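Local coordinates for geranyltranstransferase (IspA) (Helicobacter pylori, PDB 3LLW), which probably acts as a magnesium-dependent prenyltransferase of the farnesyl/geranylgeranyl diphosphate synthase family in isoprenoid biosynthesis, at residues A[6-11]-A[289-294]; A[149-154]-A[197-202]; A[192-197]-A[218-223]. One frame throughout, in Å; residues are numbered along the deposited sequence.

Interaction 1. Residues A[6-11]-A[289-294]; sequences PNLSFY and LQENLN. With SO4 (sulfate ion), chain E.
Asn7 leans out from the first turn of helix 6-23 with CG anti to its backbone N (chi1 174°), which carries its amide toward residues 289-294. Its CB passes Glu291 OE1 at 3.9 Å, and its CG lies 3.8 Å from Asn292 OD1. At the tip, ND2 donates to Glu291 OE1 over 3.3 Å, using the carboxylate lone pair that faces away from the other oxygen; this bond is tilted about 20° out of the amide plane. The same ND2 is 2.8 Å from Asn292 OD1, the two amides meeting tip to tip with their planes nearly parallel but offset, and it also makes a weak bond to Leu288 O. Asn292 is held from its other end, because its ND2 donates to Ala58 O. Leu8 slides past it, CD1 packing 3.4 Å from Asn292 OD1, while Tyr11 CB rests 3.9 Å from Asn292 ND2. At the start of the second helix, a sulfate accepts from the backbone N of Leu288 and Leu289. Segments 6-11 and 289-294 cross at 51°, and both their helices pack against helix 51-63, to which Tyr11 OH is tied through Lys54 O; helix 209-236 covers Leu289 and Leu293.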
ATOM      1  N   PRO A   6      -6.190 -36.712  -9.654  1.00 60.41           N
ATOM      2  CA  PRO A   6      -4.856 -36.252  -9.238  1.00 59.39           C
ATOM      3  C   PRO A   6      -4.664 -34.733  -9.208  1.00 58.70           C
ATOM      4  O   PRO A   6      -4.131 -34.216  -8.226  1.00 57.62           O
ATOM      5  CB  PRO A   6      -3.923 -36.896 -10.267  1.00 59.65           C
ATOM      6  CG  PRO A   6      -4.661 -38.081 -10.742  1.00 59.61           C
ATOM      7  CD  PRO A   6      -6.085 -37.645 -10.790  1.00 58.56           C
ATOM      8  N   ASN A   7      -5.109 -34.051 -10.262  1.00 52.44           N
ATOM      9  CA  ASN A   7      -5.095 -32.591 -10.352  1.00 51.18           C
ATOM     10  C   ASN A   7      -5.768 -31.893  -9.156  1.00 53.97           C
ATOM     11  O   ASN A   7      -5.203 -30.976  -8.559  1.00 55.75           O
ATOM     12  CB  ASN A   7      -5.796 -32.183 -11.645  1.00 49.29           C
ATOM     13  CG  ASN A   7      -5.962 -30.685 -11.780  1.00 53.78           C
ATOM     14  OD1 ASN A   7      -4.982 -29.955 -11.946  1.00 52.59           O
ATOM     15  ND2 ASN A   7      -7.216 -30.220 -11.746  1.00 48.37           N
ATOM     16  N   LEU A   8      -6.965 -32.358  -8.814  1.00 51.02           N
ATOM     17  CA  LEU A   8      -7.773 -31.792  -7.754  1.00 51.27           C
ATOM     18  C   LEU A   8      -7.221 -32.160  -6.386  1.00 57.65           C
ATOM     19  O   LEU A   8      -7.403 -31.426  -5.405  1.00 61.93           O
ATOM     20  CB  LEU A   8      -9.193 -32.336  -7.887  1.00 50.71           C
ATOM     21  CG  LEU A   8     -10.310 -31.557  -7.210  1.00 54.79           C
ATOM     22  CD1 LEU A   8     -10.276 -30.111  -7.669  1.00 49.98           C
ATOM     23  CD2 LEU A   8     -11.650 -32.193  -7.527  1.00 51.07           C
ATOM     24  N   SER A   9      -6.550 -33.309  -6.330  1.00 59.54           N
ATOM     25  CA  SER A   9      -5.950 -33.825  -5.104  1.00 56.23           C
ATOM     26  C   SER A   9      -4.680 -33.051  -4.802  1.00 53.13           C
ATOM     27  O   SER A   9      -4.381 -32.756  -3.637  1.00 50.44           O
ATOM     28  CB  SER A   9      -5.622 -35.317  -5.258  1.00 55.55           C
ATOM     29  OG  SER A   9      -5.418 -35.928  -4.002  1.00 61.99           O
ATOM     30  N   PHE A  10      -3.940 -32.736  -5.868  1.00 46.17           N
ATOM     31  CA  PHE A  10      -2.723 -31.937  -5.790  1.00 50.22           C
ATOM     32  C   PHE A  10      -3.037 -30.514  -5.315  1.00 51.06           C
ATOM     33  O   PHE A  10      -2.302 -29.944  -4.506  1.00 53.29           O
ATOM     34  CB  PHE A  10      -2.035 -31.905  -7.159  1.00 50.81           C
ATOM     35  CG  PHE A  10      -0.899 -30.932  -7.247  1.00 56.10           C
ATOM     36  CD1 PHE A  10       0.354 -31.266  -6.748  1.00 61.92           C
ATOM     37  CD2 PHE A  10      -1.075 -29.687  -7.847  1.00 55.63           C
ATOM     38  CE1 PHE A  10       1.418 -30.365  -6.830  1.00 66.52           C
ATOM     39  CE2 PHE A  10      -0.020 -28.780  -7.928  1.00 60.15           C
ATOM     40  CZ  PHE A  10       1.228 -29.120  -7.419  1.00 55.47           C
ATOM     41  N   TYR A  11      -4.129 -29.959  -5.839  1.00 52.06           N
ATOM     42  CA  TYR A  11      -4.578 -28.617  -5.504  1.00 51.07           C
ATOM     43  C   TYR A  11      -5.017 -28.503  -4.048  1.00 51.89           C
ATOM     44  O   TYR A  11      -4.620 -27.561  -3.358  1.00 58.71           O
ATOM     45  CB  TYR A  11      -5.691 -28.165  -6.456  1.00 50.12           C
ATOM     46  CG  TYR A  11      -6.504 -26.992  -5.940  1.00 54.78           C
ATOM     47  CD1 TYR A  11      -5.911 -25.741  -5.719  1.00 52.68           C
ATOM     48  CD2 TYR A  11      -7.866 -27.130  -5.678  1.00 53.52           C
ATOM     49  CE1 TYR A  11      -6.640 -24.682  -5.243  1.00 44.95           C
ATOM     50  CE2 TYR A  11      -8.611 -26.062  -5.215  1.00 55.11           C
ATOM     51  CZ  TYR A  11      -7.988 -24.841  -4.997  1.00 51.79           C
ATOM     52  OH  TYR A  11      -8.717 -23.778  -4.532  1.00 50.92           O
ATOM     53  N   LEU A 289      -8.539 -26.441 -15.133  1.00 53.92           N
ATOM     54  CA  LEU A 289      -9.006 -25.173 -14.580  1.00 52.26           C
ATOM     55  C   LEU A 289     -10.471 -25.242 -14.198  1.00 51.15           C
ATOM     56  O   LEU A 289     -10.867 -24.836 -13.082  1.00 48.21           O
ATOM     57  CB  LEU A 289      -8.751 -24.024 -15.570  1.00 48.90           C
ATOM     58  CG  LEU A 289      -9.167 -22.583 -15.221  1.00 53.14           C
ATOM     59  CD1 LEU A 289      -8.567 -22.098 -13.918  1.00 50.03           C
ATOM     60  CD2 LEU A 289      -8.798 -21.628 -16.354  1.00 55.85           C
ATOM     61  N   GLN A 290     -11.270 -25.778 -15.115  1.00 46.71           N
ATOM     62  CA  GLN A 290     -12.692 -25.948 -14.870  1.00 49.17           C
ATOM     63  C   GLN A 290     -12.922 -26.822 -13.637  1.00 49.72           C
ATOM     64  O   GLN A 290     -13.824 -26.543 -12.842  1.00 43.74           O
ATOM     65  CB  GLN A 290     -13.383 -26.536 -16.101  1.00 51.52           C
ATOM     66  CG  GLN A 290     -14.910 -26.429 -16.092  1.00 62.18           C
ATOM     67  CD  GLN A 290     -15.594 -27.553 -15.312  1.00 72.87           C
ATOM     68  OE1 GLN A 290     -15.132 -28.701 -15.309  1.00 72.94           O
ATOM     69  NE2 GLN A 290     -16.698 -27.220 -14.643  1.00 77.38           N
ATOM     70  N   GLU A 291     -12.087 -27.851 -13.484  1.00 46.64           N
ATOM     71  CA  GLU A 291     -12.230 -28.827 -12.416  1.00 56.40           C
ATOM     72  C   GLU A 291     -11.938 -28.210 -11.049  1.00 57.43           C
ATOM     73  O   GLU A 291     -12.706 -28.409 -10.103  1.00 59.03           O
ATOM     74  CB  GLU A 291     -11.318 -30.022 -12.679  1.00 53.28           C
ATOM     75  CG  GLU A 291     -11.545 -31.212 -11.768  1.00 64.51           C
ATOM     76  CD  GLU A 291     -10.804 -32.465 -12.230  1.00 70.33           C
ATOM     77  OE1 GLU A 291      -9.570 -32.399 -12.470  1.00 70.74           O
ATOM     78  OE2 GLU A 291     -11.466 -33.523 -12.349  1.00 85.72           O
ATOM     79  N   ASN A 292     -10.836 -27.461 -10.958  1.00 55.70           N
ATOM     80  CA  ASN A 292     -10.464 -26.761  -9.725  1.00 54.94           C
ATOM     81  C   ASN A 292     -11.483 -25.693  -9.318  1.00 52.49           C
ATOM     82  O   ASN A 292     -11.897 -25.631  -8.158  1.00 52.35           O
ATOM     83  CB  ASN A 292      -9.062 -26.146  -9.845  1.00 54.07           C
ATOM     84  CG  ASN A 292      -7.960 -27.191  -9.863  1.00 60.17           C
ATOM     85  OD1 ASN A 292      -8.227 -28.388  -9.828  1.00 65.41           O
ATOM     86  ND2 ASN A 292      -6.710 -26.737  -9.924  1.00 54.41           N
ATOM     87  N   LEU A 293     -11.891 -24.869 -10.281  1.00 50.52           N
ATOM     88  CA  LEU A 293     -12.886 -23.840 -10.025  1.00 55.67           C
ATOM     89  C   LEU A 293     -14.238 -24.418  -9.623  1.00 58.52           C
ATOM     90  O   LEU A 293     -14.825 -23.977  -8.637  1.00 62.76           O
ATOM     91  CB  LEU A 293     -13.013 -22.882 -11.212  1.00 55.90           C
ATOM     92  CG  LEU A 293     -11.807 -21.957 -11.446  1.00 54.87           C
ATOM     93  CD1 LEU A 293     -12.038 -21.072 -12.649  1.00 44.75           C
ATOM     94  CD2 LEU A 293     -11.507 -21.119 -10.214  1.00 51.04           C
ATOM     95  N   ASN A 294     -14.694 -25.429 -10.363  1.00 60.60           N
ATOM     96  CA  ASN A 294     -15.946 -26.128 -10.074  1.00 55.32           C
ATOM     97  C   ASN A 294     -15.980 -26.673  -8.652  1.00 53.75           C
ATOM     98  O   ASN A 294     -16.982 -26.494  -7.948  1.00 47.81           O
ATOM     99  CB  ASN A 294     -16.168 -27.244 -11.102  1.00 62.71           C
ATOM    100  CG  ASN A 294     -17.493 -27.960 -10.937  1.00 64.77           C
ATOM    101  OD1 ASN A 294     -17.518 -29.126 -10.555  1.00 67.20           O
ATOM    102  ND2 ASN A 294     -18.595 -27.280 -11.247  1.00 62.17           N
TER
HETATM  103  S   SO4 E 310      -6.121 -26.882 -18.507  1.00 70.65           S
HETATM  104  O1  SO4 E 310      -6.692 -28.226 -18.464  1.00 71.19           O
HETATM  105  O2  SO4 E 310      -6.874 -26.002 -17.609  1.00 67.02           O
HETATM  106  O3  SO4 E 310      -4.718 -26.944 -18.094  1.00 75.68           O
HETATM  107  O4  SO4 E 310      -6.183 -26.394 -19.889  1.00 72.99           O

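Interaction 2. Residues A[149-154]-A[197-202]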
ATOM      1  N   ILE A 149       1.335  -6.549  -9.344  1.00 41.09           N
ATOM      2  CA  ILE A 149       1.231  -5.304  -8.592  1.00 31.73           C
ATOM      3  C   ILE A 149       0.225  -4.322  -9.191  1.00 41.13           C
ATOM      4  O   ILE A 149      -0.608  -3.778  -8.435  1.00 31.33           O
ATOM      5  CB  ILE A 149       2.624  -4.683  -8.340  1.00 37.61           C
ATOM      6  CG1 ILE A 149       3.406  -5.576  -7.373  1.00 27.46           C
ATOM      7  CG2 ILE A 149       2.505  -3.284  -7.756  1.00 43.64           C
ATOM      8  CD1 ILE A 149       4.841  -5.137  -7.120  1.00 34.92           C
ATOM      9  N   LYS A 150       0.271  -4.126 -10.527  1.00 32.19           N
ATOM     10  CA  LYS A 150      -0.744  -3.338 -11.256  1.00 32.48           C
ATOM     11  C   LYS A 150      -2.158  -3.820 -10.957  1.00 38.29           C
ATOM     12  O   LYS A 150      -3.067  -3.008 -10.743  1.00 46.14           O
ATOM     13  CB  LYS A 150      -0.586  -3.462 -12.789  1.00 43.78           C
ATOM     14  CG  LYS A 150       0.634  -2.853 -13.436  1.00 36.75           C
ATOM     15  CD  LYS A 150       0.408  -2.795 -14.962  1.00 50.35           C
ATOM     16  CE  LYS A 150       1.676  -2.511 -15.729  1.00 51.32           C
ATOM     17  NZ  LYS A 150       1.357  -2.227 -17.153  1.00 70.48           N
ATOM     18  N   ILE A 151      -2.344  -5.141 -10.978  1.00 36.12           N
ATOM     19  CA  ILE A 151      -3.651  -5.744 -10.714  1.00 35.64           C
ATOM     20  C   ILE A 151      -4.113  -5.527  -9.263  1.00 39.38           C
ATOM     21  O   ILE A 151      -5.202  -5.007  -9.041  1.00 35.34           O
ATOM     22  CB  ILE A 151      -3.672  -7.241 -11.077  1.00 40.90           C
ATOM     23  CG1 ILE A 151      -3.538  -7.410 -12.600  1.00 43.59           C
ATOM     24  CG2 ILE A 151      -4.985  -7.909 -10.612  1.00 30.48           C
ATOM     25  CD1 ILE A 151      -3.294  -8.827 -13.014  1.00 48.94           C
ATOM     26  N   LEU A 152      -3.277  -5.898  -8.298  1.00 34.71           N
ATOM     27  CA  LEU A 152      -3.660  -5.824  -6.874  1.00 39.62           C
ATOM     28  C   LEU A 152      -3.905  -4.387  -6.392  1.00 35.31           C
ATOM     29  O   LEU A 152      -4.903  -4.108  -5.714  1.00 41.00           O
ATOM     30  CB  LEU A 152      -2.622  -6.530  -5.996  1.00 35.11           C
ATOM     31  CG  LEU A 152      -3.062  -6.749  -4.536  1.00 51.85           C
ATOM     32  CD1 LEU A 152      -4.133  -7.845  -4.397  1.00 44.97           C
ATOM     33  CD2 LEU A 152      -1.866  -7.061  -3.663  1.00 40.14           C
ATOM     34  N   SER A 153      -3.004  -3.482  -6.771  1.00 31.98           N
ATOM     35  CA  SER A 153      -3.151  -2.058  -6.494  1.00 32.72           C
ATOM     36  C   SER A 153      -4.386  -1.412  -7.109  1.00 38.56           C
ATOM     37  O   SER A 153      -5.071  -0.641  -6.413  1.00 47.12           O
ATOM     38  CB  SER A 153      -1.894  -1.281  -6.891  1.00 30.91           C
ATOM     39  OG  SER A 153      -1.644  -1.401  -8.302  1.00 51.68           O
ATOM     40  N   ALA A 154      -4.679  -1.705  -8.383  1.00 35.49           N
ATOM     41  CA  ALA A 154      -5.915  -1.187  -9.019  1.00 38.52           C
ATOM     42  C   ALA A 154      -7.195  -1.662  -8.338  1.00 38.67           C
ATOM     43  O   ALA A 154      -8.120  -0.881  -8.146  1.00 37.85           O
ATOM     44  CB  ALA A 154      -5.976  -1.527 -10.489  1.00 34.82           C
ATOM     45  N   LEU A 197      -8.273 -14.295  -9.050  1.00 41.73           N
ATOM     46  CA  LEU A 197      -8.355 -15.197 -10.198  1.00 43.65           C
ATOM     47  C   LEU A 197      -7.378 -14.845 -11.314  1.00 36.62           C
ATOM     48  O   LEU A 197      -6.571 -15.689 -11.690  1.00 43.86           O
ATOM     49  CB  LEU A 197      -9.778 -15.268 -10.743  1.00 45.68           C
ATOM     50  CG  LEU A 197     -10.764 -15.984  -9.837  1.00 38.82           C
ATOM     51  CD1 LEU A 197     -12.150 -15.589 -10.216  1.00 38.27           C
ATOM     52  CD2 LEU A 197     -10.638 -17.491  -9.939  1.00 41.84           C
ATOM     53  N   ILE A 198      -7.392 -13.594 -11.780  1.00 41.66           N
ATOM     54  CA  ILE A 198      -6.474 -13.152 -12.868  1.00 46.66           C
ATOM     55  C   ILE A 198      -4.993 -13.026 -12.471  1.00 47.36           C
ATOM     56  O   ILE A 198      -4.084 -13.119 -13.331  1.00 44.54           O
ATOM     57  CB  ILE A 198      -6.965 -11.874 -13.599  1.00 49.10           C
ATOM     58  CG1 ILE A 198      -7.041 -10.688 -12.630  1.00 57.10           C
ATOM     59  CG2 ILE A 198      -8.310 -12.143 -14.278  1.00 43.19           C
ATOM     60  CD1 ILE A 198      -7.408  -9.356 -13.258  1.00 51.78           C
ATOM     61  N   MET A 199      -4.750 -12.843 -11.173  1.00 37.89           N
ATOM     62  CA  MET A 199      -3.398 -12.868 -10.627  1.00 36.32           C
ATOM     63  C   MET A 199      -2.878 -14.303 -10.687  1.00 41.60           C
ATOM     64  O   MET A 199      -1.670 -14.509 -10.843  1.00 50.25           O
ATOM     65  CB  MET A 199      -3.315 -12.299  -9.192  1.00 39.02           C
ATOM     66  CG  MET A 199      -3.293 -10.748  -9.047  1.00 36.52           C
ATOM     67  SD  MET A 199      -3.664 -10.217  -7.311  1.00 28.03           S
ATOM     68  CE  MET A 199      -2.019 -10.451  -6.651  1.00 24.13           C
ATOM     69  N   GLY A 200      -3.787 -15.283 -10.594  1.00 36.42           N
ATOM     70  CA  GLY A 200      -3.458 -16.689 -10.908  1.00 37.38           C
ATOM     71  C   GLY A 200      -2.987 -16.925 -12.354  1.00 39.91           C
ATOM     72  O   GLY A 200      -2.030 -17.681 -12.586  1.00 43.11           O
ATOM     73  N   LEU A 201      -3.652 -16.299 -13.323  1.00 38.07           N
ATOM     74  CA  LEU A 201      -3.257 -16.449 -14.757  1.00 40.22           C
ATOM     75  C   LEU A 201      -1.902 -15.797 -15.026  1.00 40.81           C
ATOM     76  O   LEU A 201      -0.985 -16.440 -15.515  1.00 51.73           O
ATOM     77  CB  LEU A 201      -4.327 -15.886 -15.715  1.00 34.57           C
ATOM     78  CG  LEU A 201      -4.012 -15.928 -17.229  1.00 46.90           C
ATOM     79  CD1 LEU A 201      -3.707 -17.349 -17.718  1.00 40.04           C
ATOM     80  CD2 LEU A 201      -5.142 -15.356 -18.042  1.00 42.27           C
ATOM     81  N   VAL A 202      -1.797 -14.518 -14.679  1.00 46.82           N
ATOM     82  CA  VAL A 202      -0.562 -13.744 -14.766  1.00 40.03           C
ATOM     83  C   VAL A 202       0.642 -14.466 -14.141  1.00 46.98           C
ATOM     84  O   VAL A 202       1.670 -14.649 -14.815  1.00 47.25           O
ATOM     85  CB  VAL A 202      -0.778 -12.321 -14.158  1.00 40.46           C
ATOM     86  CG1 VAL A 202       0.540 -11.600 -13.905  1.00 33.83           C
ATOM     87  CG2 VAL A 202      -1.652 -11.495 -15.078  1.00 40.41           C
TER
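Aliphatic branches and a thioether make up this contact, so its flat groups belong to the backbone. At the Ile149 carbonyl, Ser153 OG sits above the plane, 26° out of it, and donates to Ile149 O over 2.6 Å; the backbone N of the same Ser153, one helical turn after Ile149, donates to that oxygen too. The serine hydroxyl is thereby satisfied within its own helix, away from the apolar seam. There Ile151 is the central residue. Its CG2, anti to the backbone N, touches Met199 CG at 3.7 Å and Ile198 CD1 at 3.9 Å, whereas its CD1 runs tip to tip into Val202 CG2 at 3.8 Å. Met199 bends at its last torsion (chi3 82°), which turns the thioether across Leu152, with SD 3.8 Å from Leu152 CD1. Behind this layer, helix 117-137 backs Leu152 through Phe132 and Leu135, Ile198 packs on Phe212 and Leu215 of helix 209-236, and Ser136 and Glu133 of the second subunit pack on Ile149 and Ser153. The short helical segments run antiparallel, 171° between their directions and axes 10.1 Å apart, as expected within the all-helical bundle of the trans-prenyltransferase (terpene synthase-like) fold.

Interaction 3. Residues A[192-197]-A[218-223]; sequences LISASL and FGLKMG
Backbone-to-side-chain packing sets the spacing here. The axes of 192-197 and 218-223 approach to 7.6 Å because Gly219 offers no side chain: Leu197 CD1 presses on Gly219 CA at 3.4 Å, tighter than ordinary van der Waals contact, and Ser194 CB lies 3.6 Å from Gly219 C, right against the peptide that leads into Leu220. One turn further, Gly223 CA receives Ile193 CD1 at 3.9 Å. The two glycines form a GxxxG pattern along helix 209-236, a smooth groove into which helix 178-204 sinks. These helices follow each other in the chain, and their segments cross at 140°, forming an antiparallel pair in the all-alpha core of the polyprenyl synthetase fold.

Apolar side chains fill the flanks of the groove. Met222 leaves the backbone with CG anti to N (chi1 179°) and then folds at chi2 and chi3, so that its SD reaches Ile193 CG2 at 3.9 Å and its CE meets Leu197 CD1 at 3.7 Å; both approaches are oblique. Leu197 CD1 also comes within 4.2 Å of Phe218 CD2, while the Phe218 ring is stacked with Trp214. On the other flank Leu220 curls back, CD1 lying 3.8 Å from Ser194 OG.

Between the two segments no polar bond forms; the hydroxyl of Ser196 is used within its own helix. Ser196 OG donates in the carbonyl plane to Leu192 O, which also takes the bond of Ser196 N, while on the far side of helix 209-236 Lys221 forms a salt bridge with Glu274.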
ATOM      1  N   LEU A 192     -11.566  -7.726  -5.646  1.00 37.86           N
ATOM      2  CA  LEU A 192     -10.441  -8.489  -5.082  1.00 44.40           C
ATOM      3  C   LEU A 192     -10.514 -10.006  -5.366  1.00 41.27           C
ATOM      4  O   LEU A 192      -9.486 -10.692  -5.506  1.00 44.41           O
ATOM      5  CB  LEU A 192     -10.334  -8.228  -3.568  1.00 49.30           C
ATOM      6  CG  LEU A 192      -9.085  -8.691  -2.811  1.00 53.99           C
ATOM      7  CD1 LEU A 192      -7.839  -8.049  -3.409  1.00 46.75           C
ATOM      8  CD2 LEU A 192      -9.174  -8.432  -1.279  1.00 42.19           C
ATOM      9  N   ILE A 193     -11.732 -10.515  -5.451  1.00 33.46           N
ATOM     10  CA  ILE A 193     -12.001 -11.911  -5.830  1.00 29.92           C
ATOM     11  C   ILE A 193     -11.650 -12.127  -7.331  1.00 38.08           C
ATOM     12  O   ILE A 193     -11.037 -13.135  -7.696  1.00 40.98           O
ATOM     13  CB  ILE A 193     -13.487 -12.238  -5.518  1.00 29.19           C
ATOM     14  CG1 ILE A 193     -13.666 -12.438  -3.992  1.00 34.82           C
ATOM     15  CG2 ILE A 193     -14.014 -13.451  -6.287  1.00 34.90           C
ATOM     16  CD1 ILE A 193     -15.086 -12.653  -3.611  1.00 32.00           C
ATOM     17  N   SER A 194     -12.014 -11.178  -8.190  1.00 35.13           N
ATOM     18  CA  SER A 194     -11.659 -11.319  -9.616  1.00 45.26           C
ATOM     19  C   SER A 194     -10.158 -11.065  -9.821  1.00 43.68           C
ATOM     20  O   SER A 194      -9.534 -11.720 -10.652  1.00 51.01           O
ATOM     21  CB  SER A 194     -12.574 -10.482 -10.530  1.00 35.74           C
ATOM     22  OG  SER A 194     -11.902  -9.440 -11.195  1.00 48.70           O
ATOM     23  N   ALA A 195      -9.575 -10.175  -9.005  1.00 47.33           N
ATOM     24  CA  ALA A 195      -8.115  -9.961  -8.997  1.00 38.53           C
ATOM     25  C   ALA A 195      -7.342 -11.218  -8.641  1.00 40.81           C
ATOM     26  O   ALA A 195      -6.440 -11.607  -9.402  1.00 36.36           O
ATOM     27  CB  ALA A 195      -7.700  -8.800  -8.094  1.00 38.95           C
ATOM     28  N   SER A 196      -7.695 -11.847  -7.509  1.00 29.04           N
ATOM     29  CA  SER A 196      -7.193 -13.199  -7.135  1.00 32.57           C
ATOM     30  C   SER A 196      -7.165 -14.189  -8.327  1.00 38.81           C
ATOM     31  O   SER A 196      -6.147 -14.829  -8.589  1.00 40.83           O
ATOM     32  CB  SER A 196      -8.031 -13.797  -6.006  1.00 39.13           C
ATOM     33  OG  SER A 196      -8.169 -12.887  -4.909  1.00 35.13           O
ATOM     34  N   LEU A 197      -8.273 -14.295  -9.050  1.00 41.73           N
ATOM     35  CA  LEU A 197      -8.355 -15.197 -10.198  1.00 43.65           C
ATOM     36  C   LEU A 197      -7.378 -14.845 -11.314  1.00 36.62           C
ATOM     37  O   LEU A 197      -6.571 -15.689 -11.690  1.00 43.86           O
ATOM     38  CB  LEU A 197      -9.778 -15.268 -10.743  1.00 45.68           C
ATOM     39  CG  LEU A 197     -10.764 -15.984  -9.837  1.00 38.82           C
ATOM     40  CD1 LEU A 197     -12.150 -15.589 -10.216  1.00 38.27           C
ATOM     41  CD2 LEU A 197     -10.638 -17.491  -9.939  1.00 41.84           C
ATOM     42  N   PHE A 218     -15.728 -13.561 -14.788  1.00 51.39           N
ATOM     43  CA  PHE A 218     -16.217 -14.677 -13.995  1.00 48.99           C
ATOM     44  C   PHE A 218     -16.157 -14.347 -12.509  1.00 54.30           C
ATOM     45  O   PHE A 218     -17.137 -14.556 -11.781  1.00 45.63           O
ATOM     46  CB  PHE A 218     -15.418 -15.944 -14.281  1.00 48.83           C
ATOM     47  CG  PHE A 218     -15.848 -17.130 -13.465  1.00 49.89           C
ATOM     48  CD1 PHE A 218     -17.105 -17.702 -13.653  1.00 53.95           C
ATOM     49  CD2 PHE A 218     -14.993 -17.684 -12.515  1.00 44.97           C
ATOM     50  CE1 PHE A 218     -17.509 -18.807 -12.896  1.00 50.71           C
ATOM     51  CE2 PHE A 218     -15.386 -18.788 -11.763  1.00 54.38           C
ATOM     52  CZ  PHE A 218     -16.647 -19.352 -11.958  1.00 46.43           C
ATOM     53  N   GLY A 219     -15.009 -13.806 -12.093  1.00 51.29           N
ATOM     54  CA  GLY A 219     -14.766 -13.407 -10.713  1.00 48.52           C
ATOM     55  C   GLY A 219     -15.696 -12.338 -10.205  1.00 48.66           C
ATOM     56  O   GLY A 219     -16.146 -12.399  -9.060  1.00 53.11           O
ATOM     57  N   LEU A 220     -15.990 -11.364 -11.060  1.00 46.78           N
ATOM     58  CA  LEU A 220     -16.969 -10.332 -10.744  1.00 50.07           C
ATOM     59  C   LEU A 220     -18.343 -10.937 -10.468  1.00 53.71           C
ATOM     60  O   LEU A 220     -19.016 -10.559  -9.495  1.00 54.28           O
ATOM     61  CB  LEU A 220     -17.058  -9.317 -11.885  1.00 43.73           C
ATOM     62  CG  LEU A 220     -16.516  -7.890 -11.752  1.00 48.85           C
ATOM     63  CD1 LEU A 220     -15.283  -7.768 -10.864  1.00 41.41           C
ATOM     64  CD2 LEU A 220     -16.243  -7.300 -13.142  1.00 54.57           C
ATOM     65  N   LYS A 221     -18.740 -11.884 -11.321  1.00 55.72           N
ATOM     66  CA  LYS A 221     -20.040 -12.541 -11.220  1.00 55.32           C
ATOM     67  C   LYS A 221     -20.102 -13.442 -10.001  1.00 49.57           C
ATOM     68  O   LYS A 221     -21.090 -13.455  -9.270  1.00 51.28           O
ATOM     69  CB  LYS A 221     -20.325 -13.346 -12.482  1.00 59.36           C
ATOM     70  CG  LYS A 221     -21.791 -13.455 -12.821  1.00 67.01           C
ATOM     71  CD  LYS A 221     -22.004 -14.300 -14.072  1.00 75.88           C
ATOM     72  CE  LYS A 221     -22.918 -13.591 -15.058  1.00 83.07           C
ATOM     73  NZ  LYS A 221     -24.030 -12.839 -14.379  1.00 86.07           N
ATOM     74  N   MET A 222     -19.027 -14.174  -9.770  1.00 45.71           N
ATOM     75  CA  MET A 222     -18.950 -15.073  -8.636  1.00 49.78           C
ATOM     76  C   MET A 222     -18.843 -14.328  -7.291  1.00 52.10           C
ATOM     77  O   MET A 222     -19.357 -14.798  -6.275  1.00 46.63           O
ATOM     78  CB  MET A 222     -17.775 -16.014  -8.823  1.00 52.10           C
ATOM     79  CG  MET A 222     -17.590 -16.973  -7.692  1.00 62.80           C
ATOM     80  SD  MET A 222     -15.931 -16.746  -7.068  1.00 66.44           S
ATOM     81  CE  MET A 222     -15.025 -17.291  -8.518  1.00 53.36           C
ATOM     82  N   GLY A 223     -18.179 -13.172  -7.301  1.00 49.09           N
ATOM     83  CA  GLY A 223     -18.037 -12.339  -6.121  1.00 49.28           C
ATOM     84  C   GLY A 223     -19.355 -11.740  -5.690  1.00 49.72           C
ATOM     85  O   GLY A 223     -19.620 -11.605  -4.495  1.00 52.58           O
TER

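How the interactions relate
Along the chain the segments come in the order 6-11, 149-154, 192-197 and 197-202, 218-223, 289-294, so interaction 1 joins the first and last helices of the chain and encloses the other two, whose own segments alternate. Interactions 2 and 3 lie about 11 Å apart, centre to centre, on helix 178-204; they share Leu197 and meet again where Ile151 CG2 packs on Ala195 CB at 3.8 Å. Interaction 1 is more peripheral, its centre about 21 Å from that of interaction 2 and 18 Å from that of interaction 3. Leu293 bridges the gap, CD2 lying 3.7 Å from Leu197 CD2. One layered helical core therefore extends from the dimer-facing helix 142-156 to the terminal helices.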